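Carbon monoxide dehydrogenase (PDB 6T7J) probably catalyses the reversible oxidation of carbon monoxide to carbon dioxide with ferredoxin as electron acceptor, passing electrons through iron-sulfur clusters. Local coordinates at residues K181-A186 / V568-F573; R191-E196 / G227-M232; S214-G219 / Q586-I591. All coordinates share one frame; numbering follows the deposited sequence.

Contact 1 (K181-A186 / V568-F573); sequences KVWEKA and VASGVF
W183 reaches from helix 177-186 to the C-terminal end of helix 558-569 and gives its indole N-H to the backbone carbonyl of A569. W183 NE1 and A569 O are 2.9 Å apart and the bond is nearly straight, 174° at the hydrogen. The oxygen lies almost exactly in the indole plane, so the ring meets it edge-on; seen from the other partner, the donor stands well above the carbonyl plane, about 47° out of it. Next along the same edge comes the backbone of S570, with W183 CZ2 4.3 Å from S570 CA. The indole gets there because CG is set beside the backbone N and anti to the carbonyl carbon (chi1 -60°), which lets the ring end approach although its CB does not aim at the other segment.

Behind the acceptor, the helix closes in a Schellman motif. G571 takes positive phi, and G571 N bonds back to V568 O at 2.7 Å, turning the chain off toward strand 574-576. A569 O receives a second, weak bond from R179 NH1. Around the ring, W228 of helix 212-242 packs edge-to-face against W183 and hydrogen-bonds to S570 OG, which is also tied to Y566 O. L224 of that same helix touches both W183 and the methyl of A569.

S557, just before helix 558-569, and K559 in its first turn line the pocket of the broken iron-sulfur cluster, so the indole meets the opposite end of this element. A carbonyl at a helix C-terminus probably carries extra negative character, and a buried N-H pointed straight at it is a favourable way to satisfy both; together with the packing of W228 and L224, the bond helps to set the indole's rotation against the helix end.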
loop_
_atom_site.group_PDB
_atom_site.type_symbol
_atom_site.label_atom_id
_atom_site.label_comp_id
_atom_site.label_asym_id
_atom_site.label_seq_id
_atom_site.Cartn_x
_atom_site.Cartn_y
_atom_site.Cartn_z
ATOM N N LYS A 181 -20.436 -17.292 7.098
ATOM C CA LYS A 181 -21.711 -16.600 7.035
ATOM C C LYS A 181 -21.622 -15.215 7.668
ATOM O O LYS A 181 -22.227 -14.257 7.172
ATOM C CB LYS A 181 -22.783 -17.446 7.720
ATOM C CG LYS A 181 -24.185 -16.886 7.619
ATOM C CD LYS A 181 -24.624 -16.762 6.169
ATOM C CE LYS A 181 -25.249 -15.401 5.895
ATOM N NZ LYS A 181 -26.511 -15.198 6.664
ATOM N N VAL A 182 -20.863 -15.095 8.762
ATOM C CA VAL A 182 -20.655 -13.793 9.396
ATOM C C VAL A 182 -19.995 -12.827 8.421
ATOM O O VAL A 182 -20.477 -11.707 8.199
ATOM C CB VAL A 182 -19.816 -13.954 10.677
ATOM C CG1 VAL A 182 -19.228 -12.618 11.101
ATOM C CG2 VAL A 182 -20.655 -14.554 11.792
ATOM N N TRP A 183 -18.875 -13.248 7.824
ATOM C CA TRP A 183 -18.156 -12.398 6.882
ATOM C C TRP A 183 -18.991 -12.099 5.645
ATOM O O TRP A 183 -18.865 -11.017 5.060
ATOM C CB TRP A 183 -16.841 -13.061 6.477
ATOM C CG TRP A 183 -15.907 -13.319 7.618
ATOM C CD1 TRP A 183 -15.762 -12.564 8.743
ATOM C CD2 TRP A 183 -14.979 -14.404 7.739
ATOM N NE1 TRP A 183 -14.803 -13.112 9.560
ATOM C CE2 TRP A 183 -14.308 -14.244 8.966
ATOM C CE3 TRP A 183 -14.651 -15.496 6.929
ATOM C CZ2 TRP A 183 -13.327 -15.134 9.403
ATOM C CZ3 TRP A 183 -13.678 -16.380 7.366
ATOM C CH2 TRP A 183 -13.028 -16.194 8.592
ATOM N N GLU A 184 -19.841 -13.042 5.227
ATOM C CA GLU A 184 -20.702 -12.803 4.074
ATOM C C GLU A 184 -21.751 -11.742 4.384
ATOM O O GLU A 184 -21.983 -10.832 3.579
ATOM C CB GLU A 184 -21.361 -14.112 3.641
ATOM C CG GLU A 184 -22.323 -13.982 2.475
ATOM C CD GLU A 184 -22.987 -15.301 2.130
ATOM O OE1 GLU A 184 -23.970 -15.291 1.359
ATOM O OE2 GLU A 184 -22.525 -16.349 2.631
ATOM N N LYS A 185 -22.396 -11.843 5.551
ATOM C CA LYS A 185 -23.362 -10.823 5.952
ATOM C C LYS A 185 -22.694 -9.461 6.093
ATOM O O LYS A 185 -23.258 -8.437 5.689
ATOM C CB LYS A 185 -24.047 -11.229 7.259
ATOM C CG LYS A 185 -25.438 -10.639 7.442
ATOM C CD LYS A 185 -25.610 -10.010 8.821
ATOM C CE LYS A 185 -25.113 -8.567 8.851
ATOM N NZ LYS A 185 -25.903 -7.671 7.958
ATOM N N ALA A 186 -21.482 -9.431 6.654
ATOM C CA ALA A 186 -20.749 -8.175 6.769
ATOM C C ALA A 186 -20.186 -7.707 5.432
ATOM O O ALA A 186 -19.876 -6.519 5.286
ATOM C CB ALA A 186 -19.618 -8.317 7.787
ATOM N N VAL A 568 -9.697 -10.052 15.634
ATOM C CA VAL A 568 -11.011 -9.454 15.872
ATOM C C VAL A 568 -12.023 -9.979 14.860
ATOM O O VAL A 568 -13.088 -10.490 15.226
ATOM C CB VAL A 568 -10.921 -7.917 15.833
ATOM C CG1 VAL A 568 -12.313 -7.307 15.813
ATOM C CG2 VAL A 568 -10.130 -7.398 17.028
ATOM N N ALA A 569 -11.680 -9.900 13.571
ATOM C CA ALA A 569 -12.595 -10.321 12.514
ATOM C C ALA A 569 -12.916 -11.806 12.592
ATOM O O ALA A 569 -13.989 -12.230 12.147
ATOM C CB ALA A 569 -12.002 -9.981 11.146
ATOM N N SER A 570 -12.004 -12.612 13.135
ATOM C CA SER A 570 -12.285 -14.020 13.380
ATOM C C SER A 570 -13.168 -14.234 14.601
ATOM O O SER A 570 -13.541 -15.377 14.883
ATOM C CB SER A 570 -10.978 -14.797 13.542
ATOM O OG SER A 570 -10.108 -14.554 12.451
ATOM N N GLY A 571 -13.501 -13.173 15.330
ATOM C CA GLY A 571 -14.445 -13.251 16.421
ATOM C C GLY A 571 -13.861 -13.335 17.814
ATOM O O GLY A 571 -14.616 -13.578 18.761
ATOM N N VAL A 572 -12.554 -13.136 17.982
ATOM C CA VAL A 572 -11.922 -13.236 19.293
ATOM C C VAL A 572 -11.715 -11.841 19.863
ATOM O O VAL A 572 -11.231 -10.936 19.170
ATOM C CB VAL A 572 -10.596 -14.019 19.236
ATOM C CG1 VAL A 572 -9.731 -13.558 18.107
ATOM C CG2 VAL A 572 -9.837 -13.875 20.536
ATOM N N PHE A 573 -12.119 -11.667 21.120
ATOM C CA PHE A 573 -11.789 -10.482 21.899
ATOM C C PHE A 573 -10.275 -10.316 21.965
ATOM O O PHE A 573 -9.566 -11.209 22.440
ATOM C CB PHE A 573 -12.395 -10.638 23.295
ATOM C CG PHE A 573 -12.112 -9.501 24.229
ATOM C CD1 PHE A 573 -12.832 -8.322 24.149
ATOM C CD2 PHE A 573 -11.150 -9.630 25.220
ATOM C CE1 PHE A 573 -12.580 -7.281 25.022
ATOM C CE2 PHE A 573 -10.894 -8.593 26.094
ATOM C CZ PHE A 573 -11.612 -7.421 25.998
#

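Contact 2 (R191-E196 / G227-M232); sequences RAIDRE and GWSGSM
Two torsions set up the meeting of I193 and S229. On I193, CG1 stands beside the backbone N (chi1 -45°) and CD1 continues in extended fashion, carrying the terminal methyl outward; on S229, OG is anti to its own backbone N (chi1 180°) and swings toward that methyl. I193 CD1 thus ends 3.5 Å from S229 OG and 3.8 Å from G230 N, lying against the backbone where G230 brings no side chain. This is the first turn of helix 193-203 packed on helix 212-242 at a kinked, pi-type turn at 227-230. The serine hydroxyl finds its polar partner in E160, whose backbone is also bonded to I193.

At the start of the same helix, on a side away from the methyl, R191 folds back on E196. R191 NE meets the syn lone pair of E196 OE2 at 3.1 Å, almost in the guanidinium plane, while R191 NH1 donates to E196 OE1 at 3.3 Å: a side-on, two-nitrogen grip. R191 N donates to E196 OE2 at 2.9 Å, from above the carboxylate plane. A192 occupies the N-cap position between them. R195 CZ sits over the outer part of the R191 guanidinium face, and D166 forms a salt bridge to R195; E199 does so to R191. D194 packs on D194 of the second subunit, placing this helix start at the dimer interface.

Two donors from R191 on one carboxylate oxygen probably favour an ionised E196, and surrounding acids would offset the charge of the two arginines; at the helix contact itself, the I193 methyl covers the S229 hydroxyl, whose hydrogen bond goes to E160.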
loop_
_atom_site.group_PDB
_atom_site.type_symbol
_atom_site.label_atom_id
_atom_site.label_comp_id
_atom_site.label_asym_id
_atom_site.label_seq_id
_atom_site.Cartn_x
_atom_site.Cartn_y
_atom_site.Cartn_z
ATOM N N ARG A 191 -11.118 -11.570 -1.536
ATOM C CA ARG A 191 -11.161 -12.138 -2.878
ATOM C C ARG A 191 -9.786 -12.510 -3.414
ATOM O O ARG A 191 -9.580 -13.644 -3.857
ATOM C CB ARG A 191 -11.850 -11.148 -3.829
ATOM C CG ARG A 191 -13.219 -10.693 -3.341
ATOM C CD ARG A 191 -13.554 -9.295 -3.833
ATOM N NE ARG A 191 -12.678 -8.286 -3.247
ATOM C CZ ARG A 191 -12.809 -6.978 -3.441
ATOM N NH1 ARG A 191 -11.962 -6.135 -2.868
ATOM N NH2 ARG A 191 -13.783 -6.511 -4.210
ATOM N N ALA A 192 -8.837 -11.577 -3.396
ATOM C CA ALA A 192 -7.455 -11.856 -3.763
ATOM C C ALA A 192 -6.563 -10.932 -2.948
ATOM O O ALA A 192 -6.846 -9.735 -2.843
ATOM C CB ALA A 192 -7.220 -11.657 -5.264
ATOM N N ILE A 193 -5.487 -11.487 -2.388
ATOM C CA ILE A 193 -4.747 -10.800 -1.327
ATOM C C ILE A 193 -4.156 -9.489 -1.833
ATOM O O ILE A 193 -4.407 -8.410 -1.271
ATOM C CB ILE A 193 -3.650 -11.718 -0.759
ATOM C CG1 ILE A 193 -4.191 -13.127 -0.510
ATOM C CG2 ILE A 193 -3.125 -11.137 0.517
ATOM C CD1 ILE A 193 -3.124 -14.118 -0.065
ATOM N N ASP A 194 -3.334 -9.571 -2.884
ATOM C CA ASP A 194 -2.718 -8.372 -3.443
ATOM C C ASP A 194 -3.768 -7.351 -3.853
ATOM O O ASP A 194 -3.544 -6.142 -3.714
ATOM C CB ASP A 194 -1.834 -8.742 -4.634
ATOM C CG ASP A 194 -0.650 -9.609 -4.238
ATOM O OD1 ASP A 194 -0.424 -9.795 -3.024
ATOM O OD2 ASP A 194 0.055 -10.105 -5.144
ATOM N N ARG A 195 -4.928 -7.814 -4.326
ATOM C CA ARG A 195 -6.011 -6.888 -4.638
ATOM C C ARG A 195 -6.511 -6.180 -3.385
ATOM O O ARG A 195 -6.824 -4.988 -3.428
ATOM C CB ARG A 195 -7.164 -7.612 -5.328
ATOM C CG ARG A 195 -8.336 -6.686 -5.625
ATOM C CD ARG A 195 -9.614 -7.433 -5.933
ATOM N NE ARG A 195 -10.686 -6.509 -6.294
ATOM C CZ ARG A 195 -11.824 -6.875 -6.873
ATOM N NH1 ARG A 195 -12.743 -5.964 -7.164
ATOM N NH2 ARG A 195 -12.044 -8.152 -7.159
ATOM N N GLU A 196 -6.597 -6.893 -2.259
ATOM C CA GLU A 196 -7.043 -6.247 -1.026
ATOM C C GLU A 196 -6.055 -5.176 -0.578
ATOM O O GLU A 196 -6.456 -4.064 -0.200
ATOM C CB GLU A 196 -7.249 -7.288 0.078
ATOM C CG GLU A 196 -8.153 -8.460 -0.297
ATOM C CD GLU A 196 -9.533 -8.029 -0.762
ATOM O OE1 GLU A 196 -9.997 -6.945 -0.352
ATOM O OE2 GLU A 196 -10.162 -8.781 -1.538
ATOM N N GLY A 227 -4.803 -13.404 7.338
ATOM C CA GLY A 227 -4.753 -14.465 8.332
ATOM C C GLY A 227 -5.218 -15.808 7.804
ATOM O O GLY A 227 -4.569 -16.833 8.027
ATOM N N TRP A 228 -6.349 -15.824 7.105
ATOM C CA TRP A 228 -6.957 -17.065 6.648
ATOM C C TRP A 228 -6.480 -17.496 5.265
ATOM O O TRP A 228 -7.045 -18.434 4.693
ATOM C CB TRP A 228 -8.481 -16.931 6.659
ATOM C CG TRP A 228 -9.068 -17.064 8.030
ATOM C CD1 TRP A 228 -9.483 -16.053 8.846
ATOM C CD2 TRP A 228 -9.295 -18.281 8.750
ATOM N NE1 TRP A 228 -9.958 -16.566 10.030
ATOM C CE2 TRP A 228 -9.852 -17.932 9.996
ATOM C CE3 TRP A 228 -9.085 -19.633 8.461
ATOM C CZ2 TRP A 228 -10.202 -18.884 10.952
ATOM C CZ3 TRP A 228 -9.429 -20.578 9.413
ATOM C CH2 TRP A 228 -9.982 -20.199 10.642
ATOM N N SER A 229 -5.454 -16.846 4.718
ATOM C CA SER A 229 -4.956 -17.220 3.400
ATOM C C SER A 229 -3.444 -17.067 3.316
ATOM O O SER A 229 -2.719 -18.066 3.290
ATOM C CB SER A 229 -5.637 -16.385 2.315
ATOM O OG SER A 229 -5.154 -16.732 1.030
ATOM N N GLY A 230 -2.960 -15.825 3.273
ATOM C CA GLY A 230 -1.541 -15.554 3.132
ATOM C C GLY A 230 -0.684 -16.146 4.232
ATOM O O GLY A 230 0.194 -16.972 3.969
ATOM N N SER A 231 -0.928 -15.725 5.475
ATOM C CA SER A 231 -0.221 -16.320 6.605
ATOM C C SER A 231 -0.522 -17.811 6.714
ATOM O O SER A 231 0.360 -18.611 7.059
ATOM C CB SER A 231 -0.602 -15.598 7.898
ATOM O OG SER A 231 0.283 -14.525 8.168
ATOM N N MET A 232 -1.765 -18.199 6.415
ATOM C CA MET A 232 -2.143 -19.609 6.440
ATOM C C MET A 232 -1.348 -20.409 5.415
ATOM O O MET A 232 -0.851 -21.502 5.712
ATOM C CB MET A 232 -3.644 -19.748 6.186
ATOM C CG MET A 232 -4.191 -21.136 6.460
ATOM S SD MET A 232 -4.323 -21.492 8.222
ATOM C CE MET A 232 -5.778 -20.545 8.652
#

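Contact 3 (S214-G219 / Q586-I591); sequences SLLLHG and QKVAKI
L216 lays its CD1 methyl against two side chains of helix 586-595, V588 and I591. The meeting joins two parts of the fold: helix 212-242, the long helix of the N-terminal helical region, and the beta-alpha-beta crossover that leads from strand 574-576 to strand 604-606 at one end of a six-stranded parallel sheet. Such helical and Rossmann-like layers are the architecture of carbon monoxide dehydrogenases.

A single branch of the leucine does the work. CG sits beside the backbone N (chi1 -64°) and CD1 runs on anti to CA, so the side chain is stretched to full length, with this methyl as its foremost point. V588 and I591 are three residues apart, nearly one helical turn, and offer CG1 and CG2 as the two walls met by CD1. L216 and V588 cross at about a right angle, whereas L216 and I591 meet on a slant. Everything here is aliphatic, held by dispersion and burial; the backbones stay well separated, with 8.6 Å between the CA atoms of L216 and I591.

Neighbours extend the apolar patch. V588 also packs on P212 and on V85 of helix 81-115, and I591 touches V213, so the start of helix 212-242 adds to the surface that L216 provides. The V588 side chain is about 14 Å from an iron-sulfur cluster, too far to contribute to its site directly. The closest approach between the two segments is L216 CD1 to I591 CG2, 3.9 Å, followed by L216 CD1 to V588 CG1 at 4.1 Å.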
loop_
_atom_site.group_PDB
_atom_site.type_symbol
_atom_site.label_atom_id
_atom_site.label_comp_id
_atom_site.label_asym_id
_atom_site.label_seq_id
_atom_site.Cartn_x
_atom_site.Cartn_y
_atom_site.Cartn_z
ATOM N N SER A 214 -16.682 2.147 6.166
ATOM C CA SER A 214 -16.280 1.385 4.986
ATOM C C SER A 214 -14.773 1.161 4.962
ATOM O O SER A 214 -14.308 0.074 4.594
ATOM C CB SER A 214 -16.745 2.095 3.713
ATOM O OG SER A 214 -16.440 3.478 3.745
ATOM N N LEU A 215 -13.996 2.174 5.358
ATOM C CA LEU A 215 -12.546 2.017 5.430
ATOM C C LEU A 215 -12.168 0.868 6.357
ATOM O O LEU A 215 -11.367 -0.005 5.998
ATOM C CB LEU A 215 -11.902 3.321 5.903
ATOM C CG LEU A 215 -11.809 4.490 4.920
ATOM C CD1 LEU A 215 -11.528 5.787 5.667
ATOM C CD2 LEU A 215 -10.745 4.237 3.872
ATOM N N LEU A 216 -12.758 0.837 7.556
ATOM C CA LEU A 216 -12.391 -0.195 8.519
ATOM C C LEU A 216 -12.965 -1.557 8.142
ATOM O O LEU A 216 -12.367 -2.587 8.467
ATOM C CB LEU A 216 -12.835 0.223 9.921
ATOM C CG LEU A 216 -12.121 1.479 10.434
ATOM C CD1 LEU A 216 -12.422 1.732 11.904
ATOM C CD2 LEU A 216 -10.618 1.384 10.196
ATOM N N LEU A 217 -14.097 -1.592 7.435
ATOM C CA LEU A 217 -14.621 -2.869 6.961
ATOM C C LEU A 217 -13.724 -3.460 5.880
ATOM O O LEU A 217 -13.482 -4.676 5.853
ATOM C CB LEU A 217 -16.049 -2.696 6.442
ATOM C CG LEU A 217 -17.148 -2.561 7.496
ATOM C CD1 LEU A 217 -18.483 -2.238 6.847
ATOM C CD2 LEU A 217 -17.246 -3.823 8.340
ATOM N N HIS A 218 -13.201 -2.619 4.986
ATOM C CA HIS A 218 -12.229 -3.139 4.032
ATOM C C HIS A 218 -10.926 -3.522 4.721
ATOM O O HIS A 218 -10.247 -4.454 4.280
ATOM C CB HIS A 218 -11.950 -2.138 2.917
ATOM C CG HIS A 218 -10.994 -2.658 1.890
ATOM N ND1 HIS A 218 -9.717 -2.163 1.741
ATOM C CD2 HIS A 218 -11.118 -3.660 0.987
ATOM C CE1 HIS A 218 -9.107 -2.820 0.770
ATOM N NE2 HIS A 218 -9.930 -3.739 0.304
ATOM N N GLY A 219 -10.555 -2.813 5.788
ATOM C CA GLY A 219 -9.432 -3.263 6.595
ATOM C C GLY A 219 -9.661 -4.646 7.169
ATOM O O GLY A 219 -8.745 -5.472 7.217
ATOM N N GLN A 586 -13.017 9.888 18.305
ATOM C CA GLN A 586 -13.930 9.132 19.153
ATOM C C GLN A 586 -14.695 8.090 18.347
ATOM O O GLN A 586 -14.922 6.970 18.821
ATOM C CB GLN A 586 -14.899 10.080 19.860
ATOM C CG GLN A 586 -14.434 10.547 21.232
ATOM C CD GLN A 586 -15.592 10.884 22.154
ATOM O OE1 GLN A 586 -15.618 11.948 22.773
ATOM N NE2 GLN A 586 -16.557 9.975 22.250
ATOM N N LYS A 587 -15.094 8.443 17.122
ATOM C CA LYS A 587 -15.874 7.528 16.294
ATOM C C LYS A 587 -15.077 6.271 15.962
ATOM O O LYS A 587 -15.576 5.150 16.109
ATOM C CB LYS A 587 -16.326 8.239 15.015
ATOM C CG LYS A 587 -17.315 7.446 14.172
ATOM C CD LYS A 587 -18.286 8.369 13.445
ATOM C CE LYS A 587 -19.355 7.581 12.698
ATOM N NZ LYS A 587 -20.213 6.769 13.610
ATOM N N VAL A 588 -13.829 6.440 15.521
ATOM C CA VAL A 588 -13.008 5.287 15.169
ATOM C C VAL A 588 -12.693 4.454 16.407
ATOM O O VAL A 588 -12.694 3.218 16.357
ATOM C CB VAL A 588 -11.727 5.745 14.448
ATOM C CG1 VAL A 588 -10.758 4.583 14.275
ATOM C CG2 VAL A 588 -12.076 6.352 13.098
ATOM N N ALA A 589 -12.421 5.116 17.535
ATOM C CA ALA A 589 -12.144 4.384 18.766
ATOM C C ALA A 589 -13.328 3.518 19.171
ATOM O O ALA A 589 -13.153 2.352 19.549
ATOM C CB ALA A 589 -11.784 5.355 19.890
ATOM N N LYS A 590 -14.545 4.059 19.091
ATOM C CA LYS A 590 -15.685 3.245 19.488
ATOM C C LYS A 590 -16.009 2.176 18.448
ATOM O O LYS A 590 -16.469 1.091 18.815
ATOM C CB LYS A 590 -16.904 4.119 19.772
ATOM C CG LYS A 590 -18.095 3.332 20.304
ATOM C CD LYS A 590 -19.383 3.794 19.658
ATOM C CE LYS A 590 -19.173 4.066 18.181
ATOM N NZ LYS A 590 -20.464 4.352 17.489
ATOM N N ILE A 591 -15.764 2.434 17.160
ATOM C CA ILE A 591 -15.890 1.352 16.182
ATOM C C ILE A 591 -14.954 0.209 16.551
ATOM O O ILE A 591 -15.349 -0.964 16.572
ATOM C CB ILE A 591 -15.610 1.852 14.754
ATOM C CG1 ILE A 591 -16.644 2.883 14.312
ATOM C CG2 ILE A 591 -15.623 0.677 13.781
ATOM C CD1 ILE A 591 -16.292 3.554 12.995
#

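Overall arrangement
Helix 212-242 runs through the whole set: contact 3 uses its early turns, contact 2 its later ones, and between them L224 packs against contact 1. Centres of contacts 1 and 2 are about 15 Å apart, of contacts 1 and 3 about 14 Å, of contacts 2 and 3 about 20 Å. Contacts 1 and 2 touch through W228, contacts 2 and 3 through E196 and H218; contacts 1 and 3 do not touch. Along the chain, contact 2 falls between the segments of contact 1, whereas contact 3 crosses both. Contacts 1 and 3 join the N-terminal helices to the C-terminal region 558-595; contact 2 packs two of these helices together, D194 meeting D194 of the second subunit.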